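PDB 4U63: DNA photolyase from Agrobacterium tumefaciens, which repairs cyclobutane pyrimidine dimers in ultraviolet-damaged DNA using light, with a flavin cofactor and a methenyltetrahydrofolate antenna. Local coordinates for residues P164-L175 with R294-H305. Numbering follows the deposited sequence.
Sequences PYRVYTPFWRAL and RKEIVWREFCYH. With FAD (flavin-adenine dinucleotide), chain C; SO4 (sulfate ion), chain G; SO4 (sulfate ion), chain I; SO4 (sulfate ion), chain F.
Tyr-168, at the start of helix 168-177, lies flat on Trp-299 of helix 287-309 where the N-terminal photolyase region meets the FAD-binding helices. The two short helical segments cross at 113° with their axes 10.1 Å apart. Tyr-168 and the five-membered ring of Trp-299 form an offset stack, centroids 3.7 Å apart and planes only 1° from parallel. With CG anti to the backbone N (chi1 177°), the tyrosine reaches across the partner helix, and its OH donates to Lys-295 O at 2.7 Å. That bond comes in well off the carbonyl's axis, and the same oxygen also accepts the helical N-H of Trp-299, so two donors grip it. The rim of the Tyr-168 ring faces Phe-302 in an offset edge-to-face pair, while Tyr-168 CA sits over the Phe-302 face.

One turn on, Phe-171 drops between Val-298, Glu-301, Phe-302 and His-305; Phe-302 CD1 lies over one face of its ring and Leu-175 CD1 over the opposite face, both toward the rim. Val-298 returns the fit as a knob, CG1 against Phe-171 and CG2 at the edge of Trp-172. Lys-295 runs extended over the indole of Trp-172, CG 3.5 Å above the centre of the six-membered ring, before its NZ hydrogen-bonds two sulfates, probably from the crystallisation liquor; Arg-173 binds one of them.

At the far end Tyr-165 N donates to His-305 NE2 (3.1 Å), a bent bond with the donor somewhat out of the imidazole plane. His-152 bonds His-305 ND1, so both ring nitrogens are engaged and the imidazole's rotation is probably fixed; His-152 also holds Glu-301.

Glu-296, Ile-297, Trp-299, Arg-300 and Cys-303 reach the adenosine half of FAD, so this aromatic, knobs-into-holes interface packs helix 168-177 against an FAD-pocket helix of the photolyase fold.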
loop_
_atom_site.group_PDB
_atom_site.type_symbol
_atom_site.label_atom_id
_atom_site.label_comp_id
_atom_site.label_asym_id
_atom_site.label_seq_id
_atom_site.Cartn_x
_atom_site.Cartn_y
_atom_site.Cartn_z
ATOM N N PRO A 164 -5.881 16.586 16.955
ATOM C CA PRO A 164 -5.502 15.764 15.825
ATOM C C PRO A 164 -6.086 16.361 14.554
ATOM O O PRO A 164 -7.125 16.976 14.615
ATOM C CB PRO A 164 -6.204 14.425 16.110
ATOM C CG PRO A 164 -6.630 14.474 17.543
ATOM C CD PRO A 164 -6.866 15.919 17.816
ATOM N N TYR A 165 -5.417 16.224 13.413
ATOM C CA TYR A 165 -6.070 16.517 12.153
ATOM C C TYR A 165 -7.140 15.464 11.828
ATOM O O TYR A 165 -6.846 14.273 11.747
ATOM C CB TYR A 165 -5.043 16.615 11.024
ATOM C CG TYR A 165 -4.240 17.892 11.091
ATOM C CD1 TYR A 165 -4.717 19.058 10.511
ATOM C CD2 TYR A 165 -3.018 17.944 11.747
ATOM C CE1 TYR A 165 -4.001 20.240 10.566
ATOM C CE2 TYR A 165 -2.289 19.135 11.810
ATOM C CZ TYR A 165 -2.794 20.272 11.223
ATOM O OH TYR A 165 -2.098 21.453 11.273
ATOM N N ARG A 166 -8.376 15.931 11.657
ATOM C CA ARG A 166 -9.516 15.098 11.274
ATOM C C ARG A 166 -9.927 15.300 9.823
ATOM O O ARG A 166 -10.728 14.523 9.312
ATOM C CB ARG A 166 -10.753 15.431 12.129
ATOM C CG ARG A 166 -10.527 15.566 13.623
ATOM C CD ARG A 166 -9.858 14.343 14.191
ATOM N NE ARG A 166 -10.070 14.226 15.635
ATOM C CZ ARG A 166 -9.852 13.112 16.330
ATOM N NH1 ARG A 166 -9.419 12.010 15.727
ATOM N NH2 ARG A 166 -10.079 13.087 17.636
ATOM N N VAL A 167 -9.389 16.345 9.182
ATOM C CA VAL A 167 -9.810 16.800 7.846
ATOM C C VAL A 167 -8.575 17.000 6.964
ATOM O O VAL A 167 -7.572 17.574 7.401
ATOM C CB VAL A 167 -10.591 18.138 7.943
ATOM C CG1 VAL A 167 -11.168 18.550 6.590
ATOM C CG2 VAL A 167 -11.712 18.025 8.975
ATOM N N TYR A 168 -8.653 16.544 5.713
ATOM C CA TYR A 168 -7.481 16.541 4.835
ATOM C C TYR A 168 -6.899 17.919 4.526
ATOM O O TYR A 168 -5.716 18.125 4.697
ATOM C CB TYR A 168 -7.776 15.828 3.528
ATOM C CG TYR A 168 -6.600 15.889 2.576
ATOM C CD1 TYR A 168 -5.528 15.019 2.708
ATOM C CD2 TYR A 168 -6.541 16.857 1.573
ATOM C CE1 TYR A 168 -4.439 15.080 1.836
ATOM C CE2 TYR A 168 -5.463 16.927 0.712
ATOM C CZ TYR A 168 -4.413 16.043 0.855
ATOM O OH TYR A 168 -3.346 16.107 -0.001
ATOM N N THR A 169 -7.719 18.848 4.064
ATOM C CA THR A 169 -7.179 20.103 3.543
ATOM C C THR A 169 -6.284 20.859 4.555
ATOM O O THR A 169 -5.186 21.244 4.203
ATOM C CB THR A 169 -8.280 20.977 2.922
ATOM O OG1 THR A 169 -8.787 20.309 1.760
ATOM C CG2 THR A 169 -7.728 22.336 2.500
ATOM N N PRO A 170 -6.736 21.049 5.818
ATOM C CA PRO A 170 -5.822 21.710 6.784
ATOM C C PRO A 170 -4.503 20.930 7.043
ATOM O O PRO A 170 -3.443 21.531 7.243
ATOM C CB PRO A 170 -6.675 21.823 8.057
ATOM C CG PRO A 170 -8.091 21.742 7.581
ATOM C CD PRO A 170 -8.070 20.820 6.390
ATOM N N PHE A 171 -4.587 19.599 7.027
ATOM C CA PHE A 171 -3.429 18.718 7.191
ATOM C C PHE A 171 -2.455 18.905 6.000
ATOM O O PHE A 171 -1.253 19.077 6.189
ATOM C CB PHE A 171 -3.926 17.272 7.313
ATOM C CG PHE A 171 -2.846 16.252 7.443
ATOM C CD1 PHE A 171 -2.269 15.966 8.672
ATOM C CD2 PHE A 171 -2.411 15.555 6.333
ATOM C CE1 PHE A 171 -1.274 15.005 8.782
ATOM C CE2 PHE A 171 -1.418 14.603 6.440
ATOM C CZ PHE A 171 -0.845 14.336 7.655
ATOM N N TRP A 172 -2.998 18.894 4.790
ATOM C CA TRP A 172 -2.207 19.203 3.587
ATOM C C TRP A 172 -1.527 20.572 3.691
ATOM O O TRP A 172 -0.334 20.702 3.404
ATOM C CB TRP A 172 -3.069 19.142 2.324
ATOM C CG TRP A 172 -2.557 19.991 1.206
ATOM C CD1 TRP A 172 -3.107 21.148 0.744
ATOM C CD2 TRP A 172 -1.370 19.771 0.424
ATOM N NE1 TRP A 172 -2.354 21.649 -0.286
ATOM C CE2 TRP A 172 -1.283 20.823 -0.502
ATOM C CE3 TRP A 172 -0.380 18.777 0.412
ATOM C CZ2 TRP A 172 -0.235 20.920 -1.441
ATOM C CZ3 TRP A 172 0.661 18.869 -0.532
ATOM C CH2 TRP A 172 0.718 19.937 -1.432
ATOM N N ARG A 173 -2.280 21.586 4.101
ATOM C CA ARG A 173 -1.711 22.929 4.225
ATOM C C ARG A 173 -0.578 22.962 5.261
ATOM O O ARG A 173 0.439 23.613 5.039
ATOM C CB ARG A 173 -2.807 23.963 4.504
ATOM C CG ARG A 173 -3.665 24.191 3.266
ATOM C CD ARG A 173 -4.857 25.105 3.485
ATOM N NE ARG A 173 -5.643 25.195 2.248
ATOM C CZ ARG A 173 -6.860 25.725 2.145
ATOM N NH1 ARG A 173 -7.478 26.230 3.208
ATOM N NH2 ARG A 173 -7.472 25.745 0.960
ATOM N N ALA A 174 -0.738 22.246 6.371
ATOM C CA ALA A 174 0.340 22.136 7.372
ATOM C C ALA A 174 1.614 21.488 6.798
ATOM O O ALA A 174 2.711 22.008 6.974
ATOM C CB ALA A 174 -0.135 21.365 8.586
ATOM N N LEU A 175 1.466 20.355 6.113
ATOM C CA LEU A 175 2.624 19.670 5.508
ATOM C C LEU A 175 3.228 20.447 4.334
ATOM O O LEU A 175 4.443 20.479 4.184
ATOM C CB LEU A 175 2.280 18.239 5.082
ATOM C CG LEU A 175 2.480 17.189 6.185
ATOM C CD1 LEU A 175 1.504 17.374 7.330
ATOM C CD2 LEU A 175 2.356 15.793 5.619
ATOM N N ARG A 294 2.132 15.819 -5.035
ATOM C CA ARG A 294 2.460 16.018 -3.611
ATOM C C ARG A 294 1.244 15.795 -2.713
ATOM O O ARG A 294 1.361 15.167 -1.656
ATOM C CB ARG A 294 3.052 17.402 -3.386
ATOM C CG ARG A 294 4.481 17.514 -3.862
ATOM C CD ARG A 294 4.960 18.948 -3.859
ATOM N NE ARG A 294 6.351 19.049 -4.286
ATOM C CZ ARG A 294 7.074 20.169 -4.277
ATOM N NH1 ARG A 294 6.560 21.316 -3.840
ATOM N NH2 ARG A 294 8.335 20.141 -4.696
ATOM N N LYS A 295 0.076 16.283 -3.128
ATOM C CA LYS A 295 -1.156 16.033 -2.356
ATOM C C LYS A 295 -1.407 14.539 -2.164
ATOM O O LYS A 295 -1.804 14.122 -1.090
ATOM C CB LYS A 295 -2.377 16.685 -2.999
ATOM C CG LYS A 295 -2.453 18.183 -2.748
ATOM C CD LYS A 295 -3.699 18.801 -3.367
ATOM C CE LYS A 295 -3.793 20.273 -3.024
ATOM N NZ LYS A 295 -4.899 20.928 -3.761
ATOM N N GLU A 296 -1.156 13.737 -3.202
ATOM C CA GLU A 296 -1.384 12.295 -3.108
ATOM C C GLU A 296 -0.420 11.629 -2.123
ATOM O O GLU A 296 -0.826 10.762 -1.342
ATOM C CB GLU A 296 -1.330 11.637 -4.486
ATOM C CG GLU A 296 -2.383 12.164 -5.455
ATOM C CD GLU A 296 -3.779 12.210 -4.873
ATOM O OE1 GLU A 296 -4.217 11.196 -4.274
ATOM O OE2 GLU A 296 -4.433 13.252 -5.021
ATOM N N ILE A 297 0.835 12.056 -2.140
ATOM C CA ILE A 297 1.815 11.631 -1.132
ATOM C C ILE A 297 1.296 11.974 0.283
ATOM O O ILE A 297 1.418 11.181 1.217
ATOM C CB ILE A 297 3.198 12.285 -1.373
ATOM C CG1 ILE A 297 3.800 11.827 -2.722
ATOM C CG2 ILE A 297 4.175 11.987 -0.237
ATOM C CD1 ILE A 297 4.062 10.338 -2.806
ATOM N N VAL A 298 0.715 13.163 0.419
ATOM C CA VAL A 298 0.173 13.614 1.699
ATOM C C VAL A 298 -1.119 12.869 2.081
ATOM O O VAL A 298 -1.416 12.746 3.277
ATOM C CB VAL A 298 0.037 15.152 1.713
ATOM C CG1 VAL A 298 -0.687 15.654 2.949
ATOM C CG2 VAL A 298 1.436 15.782 1.645
ATOM N N TRP A 299 -1.884 12.370 1.113
ATOM C CA TRP A 299 -3.013 11.468 1.447
ATOM C C TRP A 299 -2.519 10.209 2.181
ATOM O O TRP A 299 -3.156 9.759 3.120
ATOM C CB TRP A 299 -3.862 11.085 0.229
ATOM C CG TRP A 299 -4.908 12.107 -0.100
ATOM C CD1 TRP A 299 -4.848 13.054 -1.067
ATOM C CD2 TRP A 299 -6.171 12.298 0.569
ATOM N NE1 TRP A 299 -5.988 13.813 -1.068
ATOM C CE2 TRP A 299 -6.816 13.377 -0.067
ATOM C CE3 TRP A 299 -6.820 11.656 1.635
ATOM C CZ2 TRP A 299 -8.075 13.832 0.319
ATOM C CZ3 TRP A 299 -8.081 12.124 2.026
ATOM C CH2 TRP A 299 -8.690 13.198 1.367
ATOM N N ARG A 300 -1.381 9.663 1.766
ATOM C CA ARG A 300 -0.759 8.547 2.505
ATOM C C ARG A 300 -0.441 8.963 3.951
ATOM O O ARG A 300 -0.780 8.251 4.907
ATOM C CB ARG A 300 0.490 8.025 1.771
ATOM C CG ARG A 300 1.318 7.004 2.548
ATOM C CD ARG A 300 2.422 6.409 1.681
ATOM N NE ARG A 300 3.313 5.528 2.444
ATOM C CZ ARG A 300 4.357 5.917 3.176
ATOM N NH1 ARG A 300 4.712 7.207 3.264
ATOM N NH2 ARG A 300 5.074 5.007 3.824
ATOM N N GLU A 301 0.180 10.136 4.099
ATOM C CA GLU A 301 0.467 10.701 5.426
ATOM C C GLU A 301 -0.788 10.799 6.273
ATOM O O GLU A 301 -0.798 10.417 7.454
ATOM C CB GLU A 301 1.086 12.091 5.296
ATOM C CG GLU A 301 2.432 12.115 4.583
ATOM C CD GLU A 301 3.550 11.519 5.409
ATOM O OE1 GLU A 301 3.611 11.759 6.649
ATOM O OE2 GLU A 301 4.390 10.812 4.811
ATOM N N PHE A 302 -1.850 11.328 5.666
ATOM C CA PHE A 302 -3.095 11.549 6.376
ATOM C C PHE A 302 -3.706 10.227 6.836
ATOM O O PHE A 302 -4.226 10.136 7.950
ATOM C CB PHE A 302 -4.063 12.326 5.487
ATOM C CG PHE A 302 -5.314 12.774 6.181
ATOM C CD1 PHE A 302 -5.255 13.492 7.377
ATOM C CD2 PHE A 302 -6.577 12.519 5.615
ATOM C CE1 PHE A 302 -6.422 13.914 8.014
ATOM C CE2 PHE A 302 -7.734 12.951 6.243
ATOM C CZ PHE A 302 -7.657 13.649 7.449
ATOM N N CYS A 303 -3.643 9.200 5.985
ATOM C CA CYS A 303 -4.145 7.873 6.372
ATOM C C CYS A 303 -3.424 7.349 7.621
ATOM O O CYS A 303 -4.063 6.800 8.537
ATOM C CB CYS A 303 -4.025 6.886 5.212
ATOM S SG CYS A 303 -5.149 7.243 3.839
ATOM N N TYR A 304 -2.098 7.527 7.666
ATOM C CA TYR A 304 -1.311 7.139 8.842
ATOM C C TYR A 304 -1.654 7.995 10.074
ATOM O O TYR A 304 -1.660 7.490 11.194
ATOM C CB TYR A 304 0.194 7.151 8.540
ATOM C CG TYR A 304 0.669 5.850 7.941
ATOM C CD1 TYR A 304 1.081 4.806 8.757
ATOM C CD2 TYR A 304 0.687 5.650 6.564
ATOM C CE1 TYR A 304 1.502 3.605 8.225
ATOM C CE2 TYR A 304 1.111 4.447 6.028
ATOM C CZ TYR A 304 1.523 3.435 6.867
ATOM O OH TYR A 304 1.942 2.236 6.373
ATOM N N HIS A 305 -1.941 9.278 9.854
ATOM C CA HIS A 305 -2.382 10.166 10.944
ATOM C C HIS A 305 -3.661 9.641 11.586
ATOM O O HIS A 305 -3.782 9.564 12.819
ATOM C CB HIS A 305 -2.599 11.582 10.403
ATOM C CG HIS A 305 -2.662 12.620 11.460
ATOM N ND1 HIS A 305 -1.542 13.115 12.084
ATOM C CD2 HIS A 305 -3.713 13.253 12.016
ATOM C CE1 HIS A 305 -1.898 14.006 12.985
ATOM N NE2 HIS A 305 -3.208 14.118 12.954
HETATM P PA FAD C . -0.158 7.977 -7.520
HETATM O O1A FAD C . -1.355 8.656 -8.102
HETATM O O2A FAD C . 1.111 7.959 -8.306
HETATM O O5B FAD C . 0.051 8.606 -6.059
HETATM C C5B FAD C . 1.332 8.638 -5.417
HETATM C C4B FAD C . 1.287 8.005 -4.034
HETATM O O4B FAD C . 0.375 8.691 -3.179
HETATM C C3B FAD C . 0.822 6.567 -4.042
HETATM O O3B FAD C . 1.868 5.661 -4.430
HETATM C C2B FAD C . 0.346 6.389 -2.616
HETATM O O2B FAD C . 1.432 6.116 -1.728
HETATM C C1B FAD C . -0.231 7.743 -2.287
HETATM N N9A FAD C . -1.696 7.836 -2.476
HETATM C C8A FAD C . -2.326 8.227 -3.598
HETATM N N7A FAD C . -3.664 8.234 -3.431
HETATM C C5A FAD C . -3.912 7.856 -2.158
HETATM C C6A FAD C . -5.116 7.651 -1.349
HETATM N N6A FAD C . -6.335 7.870 -1.879
HETATM N N1A FAD C . -4.940 7.237 -0.073
HETATM C C2A FAD C . -3.712 7.010 0.448
HETATM N N3A FAD C . -2.571 7.184 -0.250
HETATM C C4A FAD C . -2.615 7.594 -1.533
HETATM N N1 FAD C . -3.172 2.872 -1.273
HETATM C C2 FAD C . -2.161 2.146 -0.747
HETATM O O2 FAD C . -1.007 2.622 -0.836
HETATM N N3 FAD C . -2.375 0.951 -0.140
HETATM C C4 FAD C . -3.617 0.414 -0.022
HETATM O O4 FAD C . -3.812 -0.687 0.556
HETATM C C4X FAD C . -4.766 1.151 -0.586
HETATM N N5 FAD C . -6.048 0.685 -0.542
HETATM C C5X FAD C . -7.079 1.417 -1.056
HETATM C C6 FAD C . -8.388 0.959 -0.987
HETATM C C7 FAD C . -9.449 1.695 -1.522
HETATM C C7M FAD C . -10.868 1.179 -1.439
HETATM C C8 FAD C . -9.183 2.991 -2.186
HETATM C C8M FAD C . -10.291 3.834 -2.777
HETATM C C9 FAD C . -7.894 3.448 -2.259
HETATM C C9A FAD C . -6.819 2.731 -1.726
HETATM N N10 FAD C . -5.479 3.213 -1.814
HETATM C C10 FAD C . -4.450 2.445 -1.244
HETATM C "C1'" FAD C . -5.152 4.521 -2.394
HETATM C "C2'" FAD C . -4.804 4.634 -3.862
HETATM O "O2'" FAD C . -5.849 4.045 -4.644
HETATM C "C3'" FAD C . -3.456 4.018 -4.182
HETATM O "O3'" FAD C . -2.437 4.568 -3.352
HETATM C "C4'" FAD C . -3.126 4.284 -5.651
HETATM O "O4'" FAD C . -4.027 3.544 -6.472
HETATM C "C5'" FAD C . -1.698 3.864 -5.931
HETATM O "O5'" FAD C . -1.335 4.084 -7.302
HETATM P P FAD C . -0.092 5.050 -7.624
HETATM O O1P FAD C . 0.126 5.043 -9.096
HETATM O O2P FAD C . 1.097 4.667 -6.787
HETATM O O3P FAD C . -0.645 6.477 -7.137
HETATM S S SO4 G . -5.365 23.788 -1.376
HETATM O O1 SO4 G . -4.727 24.081 -0.074
HETATM O O2 SO4 G . -4.334 23.750 -2.444
HETATM O O3 SO4 G . -6.047 22.479 -1.304
HETATM O O4 SO4 G . -6.355 24.849 -1.669
HETATM S S SO4 I . 10.389 23.592 -5.387
HETATM O O1 SO4 I . 11.217 23.410 -6.597
HETATM O O2 SO4 I . 11.265 23.697 -4.206
HETATM O O3 SO4 I . 9.482 22.442 -5.214
HETATM O O4 SO4 I . 9.593 24.829 -5.505
HETATM S S SO4 F . -8.706 20.505 -4.873
HETATM O O1 SO4 F . -9.637 19.358 -4.815
HETATM O O2 SO4 F . -7.414 20.127 -4.266
HETATM O O3 SO4 F . -9.278 21.649 -4.139
HETATM O O4 SO4 F . -8.498 20.894 -6.281
#